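Local coordinates for protein pectate lyase 1 (Juniperus ashei, PDB 1PXZ) that cleaves pectate by calcium-dependent elimination, with low activity, and is the major allergen of mountain cedar pollen, at residues L200-K214 / Q228-V240. Sequence-based numbering, arbitrary orientation.
Sequences LLGHDDTYDDDKSMK and QRMPRARYGLVHV
Tyr235 lays one face of its ring on the loop 203-212, its CG turned beside the backbone N (chi1 -76°), which carries the ring out along the loop. Asp208 CA sits over that face, 3.6 Å from the ring centroid and 8° off its normal, a CH-pi contact; Asp204 O lies at the edge, and Tyr235 OH donates to Asp205 O (2.5 Å), approaching from above the carbonyl plane, although residues 204-207 are poorly ordered. Beside it, the stretched-out Arg234 donates from NH1 to Gly202 O (2.9 Å), which lies in the guanidinium plane. His203 O covers one face of that group, while Arg232 NH1, from the same segment, lies over the centre of the opposite face. A water accepts from Arg232 NH1, which also bonds Ser256 OG, and donates to Gly202 O. Leu200 CD1 packs 3.5 Å from Arg232 CD and over one guanidinium face of Arg229, the predicted active-site residue. Inside, Leu201 CD1 touches Val238 CG2 at 3.5 Å and also meets Pro231 CB. Parallel pairing of successive coils, as in Leu201 N to Arg232 O (2.8 Å), is the principle of the beta-helix: strand 198-201 lies between 174-179 and 232-234, while Lys214 and Leu237 join 214-218 to 237-241, the latter followed by 260-264.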
ATOM      1  N   LEU A 200      -8.257   1.979   1.110  1.00 12.34           N
ATOM      2  CA  LEU A 200      -9.100   2.072   2.289  1.00 11.15           C
ATOM      3  C   LEU A 200      -8.205   1.919   3.515  1.00 12.67           C
ATOM      4  O   LEU A 200      -7.599   0.856   3.694  1.00 15.86           O
ATOM      5  CB  LEU A 200     -10.170   0.995   2.272  1.00 15.45           C
ATOM      6  CG  LEU A 200     -11.514   1.309   2.914  1.00 29.09           C
ATOM      7  CD1 LEU A 200     -12.031   2.669   2.457  1.00 27.18           C
ATOM      8  CD2 LEU A 200     -12.524   0.217   2.592  1.00 24.25           C
ATOM      9  N   LEU A 201      -8.080   2.959   4.326  1.00  8.71           N
ATOM     10  CA  LEU A 201      -7.315   2.837   5.571  1.00  7.73           C
ATOM     11  C   LEU A 201      -8.309   2.972   6.735  1.00 19.49           C
ATOM     12  O   LEU A 201      -8.680   4.082   7.129  1.00 15.55           O
ATOM     13  CB  LEU A 201      -6.217   3.881   5.642  1.00  9.96           C
ATOM     14  CG  LEU A 201      -5.284   4.062   4.448  1.00 10.34           C
ATOM     15  CD1 LEU A 201      -4.327   5.235   4.631  1.00 11.84           C
ATOM     16  CD2 LEU A 201      -4.477   2.790   4.197  1.00 10.28           C
ATOM     17  N   GLY A 202      -8.776   1.861   7.292  1.00 15.82           N
ATOM     18  CA  GLY A 202      -9.829   1.818   8.304  1.00 15.65           C
ATOM     19  C   GLY A 202     -11.162   1.490   7.636  1.00 21.82           C
ATOM     20  O   GLY A 202     -11.618   2.249   6.776  1.00 20.15           O
ATOM     21  N   HIS A 203     -11.795   0.389   7.998  1.00 22.72           N
ATOM     22  CA  HIS A 203     -12.929  -0.196   7.320  1.00 40.78           C
ATOM     23  C   HIS A 203     -14.302   0.202   7.820  1.00 47.84           C
ATOM     24  O   HIS A 203     -15.224   0.350   7.005  1.00 74.25           O
ATOM     25  CB  HIS A 203     -12.871  -1.738   7.434  1.00 55.85           C
ATOM     26  CG  HIS A 203     -13.336  -2.398   6.168  1.00 64.39           C
ATOM     27  ND1 HIS A 203     -12.463  -2.877   5.217  1.00 64.79           N
ATOM     28  CD2 HIS A 203     -14.580  -2.647   5.696  1.00 72.76           C
ATOM     29  CE1 HIS A 203     -13.148  -3.397   4.212  1.00 72.28           C
ATOM     30  NE2 HIS A 203     -14.440  -3.272   4.477  1.00 76.67           N
ATOM     31  N   ASP A 204     -14.527   0.359   9.122  1.00 46.39           N
ATOM     32  CA  ASP A 204     -15.894   0.753   9.490  1.00 66.56           C
ATOM     33  C   ASP A 204     -15.899   1.954  10.439  1.00 68.66           C
ATOM     34  O   ASP A 204     -14.903   2.221  11.114  1.00 50.97           O
ATOM     35  CB  ASP A 204     -16.672  -0.415  10.093  1.00 73.08           C
ATOM     36  CG  ASP A 204     -15.821  -1.515  10.687  1.00 71.99           C
ATOM     37  OD1 ASP A 204     -14.865  -1.205  11.427  1.00 33.04           O
ATOM     38  OD2 ASP A 204     -16.118  -2.698  10.416  1.00 87.95           O
ATOM     39  N   ASP A 205     -17.029   2.661  10.473  1.00 67.20           N
ATOM     40  CA  ASP A 205     -17.232   3.795  11.363  1.00 67.44           C
ATOM     41  C   ASP A 205     -17.492   3.287  12.783  1.00 58.12           C
ATOM     42  O   ASP A 205     -17.556   4.055  13.738  1.00 44.73           O
ATOM     43  CB  ASP A 205     -18.383   4.694  10.930  1.00 74.05           C
ATOM     44  CG  ASP A 205     -19.684   3.984  10.645  1.00 82.17           C
ATOM     45  OD1 ASP A 205     -20.037   3.045  11.387  1.00 88.62           O
ATOM     46  OD2 ASP A 205     -20.358   4.376   9.665  1.00 95.78           O
ATOM     47  N   THR A 206     -17.638   1.975  12.877  1.00 51.66           N
ATOM     48  CA  THR A 206     -17.826   1.289  14.146  1.00 60.46           C
ATOM     49  C   THR A 206     -16.502   1.014  14.844  1.00 61.61           C
ATOM     50  O   THR A 206     -16.400   1.085  16.075  1.00 44.79           O
ATOM     51  CB  THR A 206     -18.593  -0.021  13.875  1.00 64.43           C
ATOM     52  OG1 THR A 206     -17.679  -1.106  13.704  1.00 87.84           O
ATOM     53  CG2 THR A 206     -19.358   0.114  12.564  1.00 56.72           C
ATOM     54  N   TYR A 207     -15.451   0.694  14.080  1.00 51.27           N
ATOM     55  CA  TYR A 207     -14.205   0.271  14.709  1.00 48.76           C
ATOM     56  C   TYR A 207     -13.300   1.411  15.147  1.00 48.76           C
ATOM     57  O   TYR A 207     -12.300   1.726  14.485  1.00 45.75           O
ATOM     58  CB  TYR A 207     -13.420  -0.643  13.749  1.00 56.20           C
ATOM     59  CG  TYR A 207     -12.386  -1.460  14.495  1.00 64.57           C
ATOM     60  CD1 TYR A 207     -12.756  -2.602  15.194  1.00 69.39           C
ATOM     61  CD2 TYR A 207     -11.050  -1.084  14.493  1.00 70.23           C
ATOM     62  CE1 TYR A 207     -11.809  -3.345  15.876  1.00 75.20           C
ATOM     63  CE2 TYR A 207     -10.100  -1.822  15.176  1.00 75.67           C
ATOM     64  CZ  TYR A 207     -10.488  -2.951  15.868  1.00 76.85           C
ATOM     65  OH  TYR A 207      -9.546  -3.689  16.549  1.00 86.53           O
ATOM     66  N   ASP A 208     -13.606   2.041  16.281  1.00 40.52           N
ATOM     67  CA  ASP A 208     -12.767   3.160  16.726  1.00 39.62           C
ATOM     68  C   ASP A 208     -11.413   2.701  17.226  1.00 46.66           C
ATOM     69  O   ASP A 208     -10.529   3.492  17.589  1.00 34.02           O
ATOM     70  CB  ASP A 208     -13.526   3.956  17.795  1.00 48.19           C
ATOM     71  CG  ASP A 208     -14.575   3.079  18.458  1.00 62.52           C
ATOM     72  OD1 ASP A 208     -15.522   2.655  17.760  1.00 84.68           O
ATOM     73  OD2 ASP A 208     -14.433   2.817  19.671  1.00 82.20           O
ATOM     74  N   ASP A 209     -11.148   1.389  17.258  1.00 49.40           N
ATOM     75  CA  ASP A 209      -9.781   1.032  17.690  1.00 58.09           C
ATOM     76  C   ASP A 209      -8.759   1.350  16.605  1.00 46.03           C
ATOM     77  O   ASP A 209      -7.541   1.304  16.797  1.00 49.27           O
ATOM     78  CB  ASP A 209      -9.750  -0.427  18.137  1.00 73.18           C
ATOM     79  CG  ASP A 209     -10.227  -0.561  19.577  1.00 88.36           C
ATOM     80  OD1 ASP A 209     -10.453   0.486  20.227  1.00 90.55           O
ATOM     81  OD2 ASP A 209     -10.379  -1.706  20.052  1.00116.33           O
ATOM     82  N   ASP A 210      -9.232   1.728  15.416  1.00 29.03           N
ATOM     83  CA  ASP A 210      -8.350   2.240  14.378  1.00 19.94           C
ATOM     84  C   ASP A 210      -7.806   3.617  14.737  1.00 21.00           C
ATOM     85  O   ASP A 210      -6.990   4.157  13.983  1.00 17.04           O
ATOM     86  CB  ASP A 210      -9.092   2.299  13.039  1.00 21.88           C
ATOM     87  CG  ASP A 210      -9.194   0.912  12.418  1.00 33.14           C
ATOM     88  OD1 ASP A 210      -8.337   0.059  12.760  1.00 34.26           O
ATOM     89  OD2 ASP A 210     -10.130   0.729  11.610  1.00 29.46           O
ATOM     90  N   LYS A 211      -8.222   4.203  15.866  1.00 20.62           N
ATOM     91  CA  LYS A 211      -7.642   5.482  16.276  1.00 21.39           C
ATOM     92  C   LYS A 211      -6.125   5.423  16.443  1.00 22.66           C
ATOM     93  O   LYS A 211      -5.476   6.472  16.329  1.00 21.75           O
ATOM     94  CB  LYS A 211      -8.286   6.005  17.573  1.00 26.53           C
ATOM     95  CG  LYS A 211      -9.654   6.625  17.278  1.00 41.67           C
ATOM     96  CD  LYS A 211     -10.307   7.191  18.528  1.00 53.28           C
ATOM     97  CE  LYS A 211     -11.813   6.988  18.505  1.00 57.80           C
ATOM     98  NZ  LYS A 211     -12.541   8.218  18.930  1.00 68.29           N
ATOM     99  N   SER A 212      -5.534   4.259  16.676  1.00 19.33           N
ATOM    100  CA  SER A 212      -4.086   4.120  16.803  1.00 22.57           C
ATOM    101  C   SER A 212      -3.395   3.837  15.473  1.00 17.47           C
ATOM    102  O   SER A 212      -2.174   3.698  15.446  1.00 19.97           O
ATOM    103  CB  SER A 212      -3.729   2.978  17.775  1.00 23.40           C
ATOM    104  OG  SER A 212      -4.466   1.816  17.414  1.00 40.82           O
ATOM    105  N   MET A 213      -4.158   3.735  14.387  1.00 13.05           N
ATOM    106  CA  MET A 213      -3.504   3.433  13.107  1.00 12.37           C
ATOM    107  C   MET A 213      -2.630   4.582  12.638  1.00 16.83           C
ATOM    108  O   MET A 213      -3.093   5.728  12.631  1.00 15.31           O
ATOM    109  CB  MET A 213      -4.575   3.120  12.069  1.00 15.67           C
ATOM    110  CG  MET A 213      -4.076   2.949  10.642  1.00 16.51           C
ATOM    111  SD  MET A 213      -5.488   2.661   9.541  1.00 18.45           S
ATOM    112  CE  MET A 213      -6.341   4.237   9.675  1.00 24.74           C
ATOM    113  N   LYS A 214      -1.394   4.288  12.251  1.00 10.84           N
ATOM    114  CA  LYS A 214      -0.499   5.280  11.670  1.00  4.29           C
ATOM    115  C   LYS A 214       0.031   4.769  10.333  1.00 10.82           C
ATOM    116  O   LYS A 214       0.597   3.670  10.336  1.00 10.16           O
ATOM    117  CB  LYS A 214       0.660   5.595  12.612  1.00 11.40           C
ATOM    118  CG  LYS A 214       0.171   6.122  13.975  1.00 15.77           C
ATOM    119  CD  LYS A 214       1.400   6.383  14.858  1.00 19.08           C
ATOM    120  CE  LYS A 214       1.079   7.372  15.969  1.00 28.80           C
ATOM    121  NZ  LYS A 214      -0.043   6.878  16.819  1.00 44.07           N
ATOM    122  N   GLN A 228     -10.982   7.133  -6.943  1.00  9.37           N
ATOM    123  CA  GLN A 228     -11.054   7.876  -5.677  1.00 10.70           C
ATOM    124  C   GLN A 228     -10.436   7.066  -4.547  1.00 12.66           C
ATOM    125  O   GLN A 228      -9.860   5.989  -4.813  1.00 13.32           O
ATOM    126  CB  GLN A 228     -12.521   8.205  -5.410  1.00 15.48           C
ATOM    127  CG  GLN A 228     -13.365   6.987  -5.079  1.00 17.09           C
ATOM    128  CD  GLN A 228     -14.168   6.447  -6.239  1.00 23.76           C
ATOM    129  OE1 GLN A 228     -14.890   5.455  -6.126  1.00 40.51           O
ATOM    130  NE2 GLN A 228     -14.097   7.073  -7.403  1.00 16.91           N
ATOM    131  N   ARG A 229     -10.502   7.518  -3.301  1.00 11.05           N
ATOM    132  CA  ARG A 229      -9.922   6.837  -2.150  1.00 10.26           C
ATOM    133  C   ARG A 229      -8.406   6.757  -2.226  1.00 13.17           C
ATOM    134  O   ARG A 229      -7.795   5.678  -2.267  1.00 10.33           O
ATOM    135  CB  ARG A 229     -10.458   5.414  -2.025  1.00 11.05           C
ATOM    136  CG  ARG A 229     -11.977   5.362  -1.848  1.00 12.98           C
ATOM    137  CD  ARG A 229     -12.396   3.925  -1.559  1.00 16.35           C
ATOM    138  NE  ARG A 229     -13.827   3.831  -1.267  1.00 20.41           N
ATOM    139  CZ  ARG A 229     -14.392   2.702  -0.851  1.00 27.70           C
ATOM    140  NH1 ARG A 229     -13.632   1.623  -0.699  1.00 20.89           N
ATOM    141  NH2 ARG A 229     -15.691   2.694  -0.603  1.00 30.37           N
ATOM    142  N   MET A 230      -7.748   7.913  -2.236  1.00  5.93           N
ATOM    143  CA  MET A 230      -6.297   7.912  -2.427  1.00  7.89           C
ATOM    144  C   MET A 230      -5.563   8.754  -1.399  1.00 10.67           C
ATOM    145  O   MET A 230      -4.831   9.681  -1.752  1.00  9.36           O
ATOM    146  CB  MET A 230      -5.948   8.421  -3.843  1.00  9.80           C
ATOM    147  CG  MET A 230      -6.501   7.446  -4.900  1.00 10.12           C
ATOM    148  SD  MET A 230      -6.176   8.068  -6.557  1.00 13.71           S
ATOM    149  CE  MET A 230      -7.727   8.873  -6.940  1.00 11.10           C
ATOM    150  N   PRO A 231      -5.688   8.482  -0.115  1.00  8.27           N
ATOM    151  CA  PRO A 231      -6.519   7.435   0.458  1.00  7.41           C
ATOM    152  C   PRO A 231      -7.901   7.896   0.885  1.00  8.84           C
ATOM    153  O   PRO A 231      -8.184   9.088   0.926  1.00 10.69           O
ATOM    154  CB  PRO A 231      -5.724   7.100   1.739  1.00  8.64           C
ATOM    155  CG  PRO A 231      -5.266   8.452   2.185  1.00  8.32           C
ATOM    156  CD  PRO A 231      -4.932   9.218   0.930  1.00 11.71           C
ATOM    157  N   ARG A 232      -8.740   6.928   1.240  1.00 10.42           N
ATOM    158  CA  ARG A 232      -9.917   7.171   2.073  1.00 10.39           C
ATOM    159  C   ARG A 232      -9.568   6.619   3.466  1.00 11.67           C
ATOM    160  O   ARG A 232      -9.310   5.422   3.595  1.00 10.59           O
ATOM    161  CB  ARG A 232     -11.202   6.543   1.554  1.00 13.59           C
ATOM    162  CG  ARG A 232     -12.448   6.936   2.366  1.00 16.73           C
ATOM    163  CD  ARG A 232     -13.481   5.825   2.335  1.00 18.56           C
ATOM    164  NE  ARG A 232     -14.801   6.269   2.766  1.00 25.00           N
ATOM    165  CZ  ARG A 232     -15.163   6.450   4.034  1.00 33.57           C
ATOM    166  NH1 ARG A 232     -14.316   6.228   5.035  1.00 26.42           N
ATOM    167  NH2 ARG A 232     -16.389   6.858   4.343  1.00 23.12           N
ATOM    168  N   ALA A 233      -9.567   7.486   4.472  1.00  8.57           N
ATOM    169  CA  ALA A 233      -9.171   7.112   5.826  1.00  3.93           C
ATOM    170  C   ALA A 233     -10.282   7.244   6.865  1.00 10.54           C
ATOM    171  O   ALA A 233     -11.186   8.062   6.706  1.00 11.25           O
ATOM    172  CB  ALA A 233      -8.019   8.033   6.225  1.00  8.56           C
ATOM    173  N   ARG A 234     -10.217   6.478   7.943  1.00 10.12           N
ATOM    174  CA  ARG A 234     -11.089   6.602   9.103  1.00 10.99           C
ATOM    175  C   ARG A 234     -10.293   6.541  10.412  1.00 14.27           C
ATOM    176  O   ARG A 234      -9.384   5.712  10.483  1.00 11.95           O
ATOM    177  CB  ARG A 234     -12.094   5.468   9.210  1.00 17.17           C
ATOM    178  CG  ARG A 234     -13.177   5.350   8.173  1.00 27.35           C
ATOM    179  CD  ARG A 234     -14.164   4.247   8.583  1.00 27.56           C
ATOM    180  NE  ARG A 234     -15.291   4.231   7.662  1.00 30.47           N
ATOM    181  CZ  ARG A 234     -15.336   3.637   6.480  1.00 32.81           C
ATOM    182  NH1 ARG A 234     -14.304   2.961   6.002  1.00 27.16           N
ATOM    183  NH2 ARG A 234     -16.447   3.718   5.756  1.00 30.49           N
ATOM    184  N   TYR A 235     -10.645   7.348  11.403  1.00 12.71           N
ATOM    185  CA  TYR A 235     -10.120   7.272  12.762  1.00  9.78           C
ATOM    186  C   TYR A 235      -8.647   7.548  12.958  1.00 20.14           C
ATOM    187  O   TYR A 235      -8.255   8.285  13.875  1.00 19.98           O
ATOM    188  CB  TYR A 235     -10.368   5.837  13.300  1.00 14.51           C
ATOM    189  CG  TYR A 235     -11.826   5.677  13.674  1.00 19.68           C
ATOM    190  CD1 TYR A 235     -12.341   6.539  14.636  1.00 29.61           C
ATOM    191  CD2 TYR A 235     -12.662   4.738  13.101  1.00 23.25           C
ATOM    192  CE1 TYR A 235     -13.661   6.460  15.026  1.00 31.38           C
ATOM    193  CE2 TYR A 235     -13.997   4.652  13.490  1.00 28.63           C
ATOM    194  CZ  TYR A 235     -14.483   5.516  14.450  1.00 29.27           C
ATOM    195  OH  TYR A 235     -15.793   5.468  14.870  1.00 32.29           O
ATOM    196  N   GLY A 236      -7.722   6.967  12.193  1.00 14.98           N
ATOM    197  CA  GLY A 236      -6.320   7.128  12.572  1.00 10.66           C
ATOM    198  C   GLY A 236      -5.607   8.296  11.936  1.00 14.64           C
ATOM    199  O   GLY A 236      -6.169   9.351  11.647  1.00 14.22           O
ATOM    200  N   LEU A 237      -4.319   8.126  11.674  1.00  7.22           N
ATOM    201  CA  LEU A 237      -3.464   9.193  11.165  1.00  7.29           C
ATOM    202  C   LEU A 237      -2.821   8.779   9.857  1.00 13.34           C
ATOM    203  O   LEU A 237      -2.230   7.690   9.817  1.00 11.43           O
ATOM    204  CB  LEU A 237      -2.357   9.448  12.199  1.00 13.85           C
ATOM    205  CG  LEU A 237      -1.149  10.307  11.873  1.00 18.97           C
ATOM    206  CD1 LEU A 237      -1.575  11.727  11.547  1.00 23.01           C
ATOM    207  CD2 LEU A 237      -0.178  10.313  13.050  1.00 22.47           C
ATOM    208  N   VAL A 238      -2.930   9.617   8.828  1.00 10.44           N
ATOM    209  CA  VAL A 238      -2.246   9.273   7.583  1.00  8.05           C
ATOM    210  C   VAL A 238      -1.406  10.458   7.113  1.00  7.87           C
ATOM    211  O   VAL A 238      -1.964  11.546   6.964  1.00 10.89           O
ATOM    212  CB  VAL A 238      -3.201   8.905   6.433  1.00 14.60           C
ATOM    213  CG1 VAL A 238      -2.369   8.299   5.298  1.00  4.46           C
ATOM    214  CG2 VAL A 238      -4.289   7.954   6.871  1.00 24.18           C
ATOM    215  N   HIS A 239      -0.130  10.228   6.878  1.00  6.57           N
ATOM    216  CA  HIS A 239       0.755  11.218   6.282  1.00 12.19           C
ATOM    217  C   HIS A 239       0.837  10.978   4.773  1.00 10.56           C
ATOM    218  O   HIS A 239       1.353   9.943   4.348  1.00  9.33           O
ATOM    219  CB  HIS A 239       2.136  11.170   6.940  1.00  7.40           C
ATOM    220  CG  HIS A 239       3.093  12.219   6.488  1.00  8.68           C
ATOM    221  ND1 HIS A 239       4.443  12.020   6.371  1.00  8.01           N
ATOM    222  CD2 HIS A 239       2.839  13.511   6.114  1.00  7.10           C
ATOM    223  CE1 HIS A 239       5.021  13.132   5.940  1.00 12.69           C
ATOM    224  NE2 HIS A 239       4.070  14.056   5.781  1.00  8.73           N
ATOM    225  N   VAL A 240       0.320  11.903   3.989  1.00  6.43           N
ATOM    226  CA  VAL A 240       0.297  11.763   2.522  1.00  5.63           C
ATOM    227  C   VAL A 240       1.333  12.695   1.923  1.00 12.05           C
ATOM    228  O   VAL A 240       1.077  13.899   1.849  1.00 11.58           O
ATOM    229  CB  VAL A 240      -1.102  12.052   1.961  1.00  5.82           C
ATOM    230  CG1 VAL A 240      -1.165  11.812   0.448  1.00 10.37           C
ATOM    231  CG2 VAL A 240      -2.165  11.175   2.621  1.00  6.83           C
TER
HETATM  232  O   HOH W   1     -11.556   4.660   5.175  1.00 15.00           O
HETATM  233  O   HOH W   2      -6.425   9.332  15.684  1.00 45.18           O